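Local coordinates for protein rhodopsin (Todarodes pacificus, PDB 2Z73) that absorbs light through its bound retinal and, on isomerization of that chromophore, activates G-protein signaling to phospholipase C in squid vision, at residues 72-83 with 118-129. Residues are numbered along the deposited sequence; the frame is centred on the assembly and turned at random.
With RET (retinal), chain D; BOG (octyl beta-D-glucopyranoside), chain C; PLM (palmitic acid), chain E.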
# COMPACT_ATOMS: atom_id res chain seq x y z
N PHE A 72 -9.99 -4.97 5.43
CA PHE A 72 -8.61 -4.90 4.96
C PHE A 72 -8.43 -3.63 4.15
O PHE A 72 -7.44 -2.93 4.30
CB PHE A 72 -8.25 -6.10 4.07
CG PHE A 72 -8.33 -7.44 4.76
CD1 PHE A 72 -7.88 -7.60 6.07
CD2 PHE A 72 -8.85 -8.55 4.10
CE1 PHE A 72 -7.96 -8.85 6.70
CE2 PHE A 72 -8.94 -9.79 4.72
CZ PHE A 72 -8.49 -9.94 6.02
N ILE A 73 -9.40 -3.34 3.28
CA ILE A 73 -9.36 -2.14 2.45
C ILE A 73 -9.29 -0.90 3.32
O ILE A 73 -8.52 0.03 3.06
CB ILE A 73 -10.61 -2.02 1.53
CG1 ILE A 73 -10.47 -2.96 0.32
CG2 ILE A 73 -10.77 -0.59 1.03
CD1 ILE A 73 -11.68 -2.95 -0.61
N ILE A 74 -10.10 -0.89 4.38
CA ILE A 74 -10.11 0.24 5.28
C ILE A 74 -8.75 0.35 5.96
O ILE A 74 -8.15 1.42 6.01
CB ILE A 74 -11.26 0.09 6.32
CG1 ILE A 74 -12.61 0.26 5.62
CG2 ILE A 74 -11.12 1.13 7.44
CD1 ILE A 74 -13.81 -0.07 6.46
N ASN A 75 -8.27 -0.78 6.48
CA ASN A 75 -6.98 -0.82 7.15
C ASN A 75 -5.88 -0.26 6.24
O ASN A 75 -5.01 0.49 6.69
CB ASN A 75 -6.64 -2.25 7.58
CG ASN A 75 -5.34 -2.33 8.35
OD1 ASN A 75 -5.25 -1.86 9.48
ND2 ASN A 75 -4.33 -2.93 7.74
N LEU A 76 -5.94 -0.64 4.96
CA LEU A 76 -4.97 -0.19 3.97
C LEU A 76 -5.07 1.34 3.81
O LEU A 76 -4.06 2.04 3.75
CB LEU A 76 -5.27 -0.84 2.62
CG LEU A 76 -4.13 -1.24 1.69
CD1 LEU A 76 -4.68 -1.45 0.29
CD2 LEU A 76 -3.04 -0.17 1.67
N ALA A 77 -6.30 1.85 3.74
CA ALA A 77 -6.52 3.27 3.58
C ALA A 77 -6.03 4.05 4.80
O ALA A 77 -5.53 5.17 4.66
CB ALA A 77 -7.98 3.56 3.33
N PHE A 78 -6.20 3.49 6.00
CA PHE A 78 -5.76 4.17 7.21
C PHE A 78 -4.23 4.25 7.13
O PHE A 78 -3.62 5.27 7.46
CB PHE A 78 -6.15 3.38 8.46
CG PHE A 78 -5.72 4.03 9.75
CD1 PHE A 78 -6.62 4.77 10.51
CD2 PHE A 78 -4.40 3.95 10.17
CE1 PHE A 78 -6.21 5.41 11.67
CE2 PHE A 78 -3.98 4.60 11.34
CZ PHE A 78 -4.88 5.33 12.08
N SER A 79 -3.64 3.14 6.70
CA SER A 79 -2.22 3.03 6.55
C SER A 79 -1.71 4.10 5.59
O SER A 79 -0.82 4.89 5.92
CB SER A 79 -1.87 1.65 5.99
OG SER A 79 -0.48 1.47 5.84
N ASP A 80 -2.29 4.14 4.40
CA ASP A 80 -1.88 5.11 3.39
C ASP A 80 -2.21 6.54 3.81
O ASP A 80 -1.49 7.49 3.47
CB ASP A 80 -2.53 4.76 2.06
CG ASP A 80 -2.05 3.44 1.53
OD1 ASP A 80 -2.68 2.89 0.59
OD2 ASP A 80 -1.03 2.94 2.05
N PHE A 81 -3.29 6.69 4.56
CA PHE A 81 -3.67 8.01 5.03
C PHE A 81 -2.54 8.58 5.91
O PHE A 81 -2.02 9.66 5.64
CB PHE A 81 -4.95 7.96 5.87
CG PHE A 81 -5.33 9.30 6.43
CD1 PHE A 81 -6.03 10.22 5.66
CD2 PHE A 81 -4.94 9.67 7.71
CE1 PHE A 81 -6.31 11.48 6.15
CE2 PHE A 81 -5.22 10.93 8.22
CZ PHE A 81 -5.91 11.84 7.44
N THR A 82 -2.20 7.83 6.96
CA THR A 82 -1.17 8.22 7.91
C THR A 82 0.19 8.43 7.26
O THR A 82 0.95 9.31 7.66
CB THR A 82 -0.99 7.16 9.04
OG1 THR A 82 -2.27 6.68 9.46
CG2 THR A 82 -0.28 7.76 10.25
N PHE A 83 0.51 7.61 6.26
CA PHE A 83 1.79 7.76 5.57
C PHE A 83 1.83 9.14 4.91
O PHE A 83 2.76 9.92 5.12
CB PHE A 83 1.92 6.70 4.48
CG PHE A 83 3.30 6.60 3.90
CD1 PHE A 83 4.18 5.62 4.36
CD2 PHE A 83 3.73 7.49 2.92
CE1 PHE A 83 5.47 5.54 3.85
CE2 PHE A 83 5.01 7.42 2.40
CZ PHE A 83 5.89 6.44 2.86
N PHE A 118 4.02 1.86 8.26
CA PHE A 118 2.86 1.79 7.37
C PHE A 118 3.19 1.33 5.97
O PHE A 118 2.31 0.98 5.20
CB PHE A 118 2.13 3.13 7.34
CG PHE A 118 1.41 3.43 8.61
CD1 PHE A 118 1.92 4.35 9.52
CD2 PHE A 118 0.27 2.71 8.94
CE1 PHE A 118 1.31 4.55 10.75
CE2 PHE A 118 -0.36 2.90 10.17
CZ PHE A 118 0.17 3.82 11.08
N GLY A 119 4.48 1.32 5.64
CA GLY A 119 4.90 0.83 4.34
C GLY A 119 4.83 -0.68 4.47
O GLY A 119 4.39 -1.37 3.55
N PHE A 120 5.26 -1.19 5.62
CA PHE A 120 5.22 -2.63 5.86
C PHE A 120 3.77 -3.06 6.00
O PHE A 120 3.41 -4.18 5.65
CB PHE A 120 5.98 -3.00 7.15
CG PHE A 120 7.47 -2.82 7.06
CD1 PHE A 120 8.19 -2.40 8.18
CD2 PHE A 120 8.16 -3.08 5.88
CE1 PHE A 120 9.58 -2.24 8.13
CE2 PHE A 120 9.55 -2.92 5.81
CZ PHE A 120 10.27 -2.50 6.95
N MET A 121 2.93 -2.17 6.52
CA MET A 121 1.52 -2.46 6.73
C MET A 121 0.72 -2.50 5.45
O MET A 121 -0.17 -3.33 5.31
CB MET A 121 0.90 -1.44 7.68
CG MET A 121 -0.43 -1.90 8.27
SD MET A 121 -0.93 -0.99 9.77
CE MET A 121 -2.20 0.04 9.13
N SER A 122 1.02 -1.62 4.50
CA SER A 122 0.27 -1.64 3.26
C SER A 122 0.43 -2.95 2.46
O SER A 122 -0.55 -3.45 1.91
CB SER A 122 0.62 -0.42 2.41
OG SER A 122 0.00 0.73 2.96
N ILE A 123 1.63 -3.51 2.40
CA ILE A 123 1.83 -4.77 1.68
C ILE A 123 1.29 -5.95 2.46
O ILE A 123 0.69 -6.86 1.88
CB ILE A 123 3.31 -5.07 1.39
CG1 ILE A 123 4.20 -4.09 2.16
CG2 ILE A 123 3.56 -5.06 -0.11
CD1 ILE A 123 5.66 -4.46 2.15
N MET A 124 1.50 -5.96 3.77
CA MET A 124 1.00 -7.08 4.57
C MET A 124 -0.53 -7.08 4.56
O MET A 124 -1.16 -8.15 4.61
CB MET A 124 1.52 -7.00 6.00
CG MET A 124 1.29 -8.27 6.78
SD MET A 124 1.78 -9.75 5.86
CE MET A 124 3.51 -9.85 6.23
N THR A 125 -1.13 -5.89 4.50
CA THR A 125 -2.58 -5.82 4.46
C THR A 125 -2.96 -6.41 3.11
O THR A 125 -3.90 -7.20 3.03
CB THR A 125 -3.10 -4.36 4.53
OG1 THR A 125 -2.74 -3.78 5.78
CG2 THR A 125 -4.62 -4.34 4.40
N MET A 126 -2.23 -6.02 2.07
CA MET A 126 -2.51 -6.55 0.74
C MET A 126 -2.37 -8.08 0.80
O MET A 126 -3.15 -8.80 0.18
CB MET A 126 -1.57 -5.95 -0.30
CG MET A 126 -1.95 -4.53 -0.72
SD MET A 126 -0.86 -3.80 -1.98
CE MET A 126 -0.62 -2.14 -1.33
N ALA A 127 -1.40 -8.56 1.57
CA ALA A 127 -1.21 -9.99 1.72
C ALA A 127 -2.50 -10.62 2.25
O ALA A 127 -3.00 -11.60 1.70
CB ALA A 127 -0.05 -10.28 2.67
N MET A 128 -3.06 -10.04 3.32
CA MET A 128 -4.30 -10.54 3.90
C MET A 128 -5.41 -10.49 2.86
O MET A 128 -6.33 -11.32 2.87
CB MET A 128 -4.72 -9.70 5.10
CG MET A 128 -3.72 -9.67 6.23
SD MET A 128 -3.20 -11.32 6.68
CE MET A 128 -1.44 -11.08 6.75
N ILE A 129 -5.35 -9.50 1.97
CA ILE A 129 -6.36 -9.37 0.95
C ILE A 129 -6.16 -10.45 -0.10
O ILE A 129 -7.13 -10.99 -0.64
CB ILE A 129 -6.30 -8.01 0.25
CG1 ILE A 129 -6.58 -6.89 1.27
CG2 ILE A 129 -7.32 -7.96 -0.88
CD1 ILE A 129 -6.45 -5.48 0.69
C1 RET D . 12.13 -1.61 2.03
C2 RET D . 11.77 -2.37 0.72
C3 RET D . 10.50 -1.92 0.03
C4 RET D . 9.29 -1.87 0.98
C5 RET D . 9.60 -1.16 2.29
C6 RET D . 10.87 -1.02 2.79
C7 RET D . 11.17 -0.29 4.09
C8 RET D . 11.07 1.10 4.27
C9 RET D . 11.25 1.96 5.45
C10 RET D . 11.04 3.25 5.19
C11 RET D . 11.04 4.41 6.05
C12 RET D . 10.83 5.72 5.71
C13 RET D . 10.64 6.46 4.41
C14 RET D . 10.35 7.80 4.42
C15 RET D . 10.17 8.60 3.20
C16 RET D . 12.92 -2.54 2.95
C17 RET D . 13.13 -0.49 1.60
C18 RET D . 8.32 -0.65 2.91
C19 RET D . 11.58 1.35 6.80
C20 RET D . 10.82 5.65 3.11
C1 BOG C . -17.57 -8.98 -1.61
O1 BOG C . -16.24 -9.12 -1.84
C2 BOG C . -18.06 -8.64 -3.00
O2 BOG C . -17.47 -7.39 -3.53
C3 BOG C . -19.49 -8.51 -2.76
O3 BOG C . -19.95 -8.21 -4.03
C4 BOG C . -20.07 -9.86 -2.18
O4 BOG C . -21.45 -9.74 -1.96
C5 BOG C . -19.56 -10.15 -0.83
O5 BOG C . -18.16 -10.26 -1.08
C6 BOG C . -20.13 -11.51 -0.25
O6 BOG C . -19.56 -11.74 1.15
C1' BOG C . -15.73 -8.50 -0.69
C2' BOG C . -14.35 -8.94 -0.73
C3' BOG C . -13.61 -7.64 -0.72
C4' BOG C . -12.53 -7.95 -1.58
C5' BOG C . -11.57 -6.84 -1.35
C6' BOG C . -10.90 -6.79 -2.61
C7' BOG C . -10.00 -5.64 -2.41
C8' BOG C . -9.83 -5.17 -3.75
C1 PLM E . -17.29 6.46 12.72
O2 PLM E . -17.95 7.48 12.84
C2 PLM E . -16.46 6.25 11.45
C3 PLM E . -14.95 6.13 11.70
C4 PLM E . -14.19 7.19 10.92
C5 PLM E . -12.71 6.92 10.92
C6 PLM E . -12.00 8.00 10.14
C7 PLM E . -10.55 8.08 10.55
C8 PLM E . -9.79 9.17 9.78
C9 PLM E . -8.27 8.97 9.85
CA PLM E . -7.63 9.73 10.99
CB PLM E . -6.35 9.05 11.42
CC PLM E . -5.49 9.97 12.26
CD PLM E . -4.22 9.27 12.69
CE PLM E . -3.02 10.17 12.47
CF PLM E . -2.30 10.51 13.76
CG PLM E . -1.09 11.41 13.50
O HOH W 1 1.79 3.32 3.38
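With chi1 of -75°, Ser122 swings OG back beside its own backbone N and across to helix 70-87, while Ser79, whose OG lies anti to its backbone N, brings its hydroxyl to the same point. Ser79 OG donates to Ser122 OG (3.0 Å), and Ser122 OG in turn donates a hydrogen bond to Asp80 OD2 (2.6 Å), meeting the carboxylate on its syn side, 24° out of plane. Serine suits both positions, being small enough for close helices and able to accept and donate at once. A water extends the network, donating to Asp80 OD2 and to Phe118 O, so one buried carboxylate oxygen is gripped twice.

These are transmembrane helices 2 and 3 of the seven-helix opsin fold, running nearly antiparallel (162°) with axes 9.0 Å apart. In this bundle core Asp80 links helix 2 to helix 3 and touches Asn52 and Asn311 of helices 1 and 7, while Gly119 and Phe120 border the retinal.

Toward the extracellular side, the flat ring of Phe118 fills the hollow among Phe78, Ser79, Thr82 and Phe83; Thr82 CB lies over one face, 4.0 Å from the centroid, in a CH-pi contact. Toward the cytoplasm, Asn75 ND2 makes a weak, bent bond to Thr125 OG1 (2.7 Å). Asn75 OD1 accepts from Trp160 NE1, an amide being able to serve two helices. Thr125 pairs a methyl packed on Leu76 with a hydroxyl donating to Met121 O from above the carbonyl plane, opposite Thr125 N. Beyond, Met128 CB covers a face of the Phe72 ring, and Ile129 CG1 packs 3.4 Å from Phe72 CB.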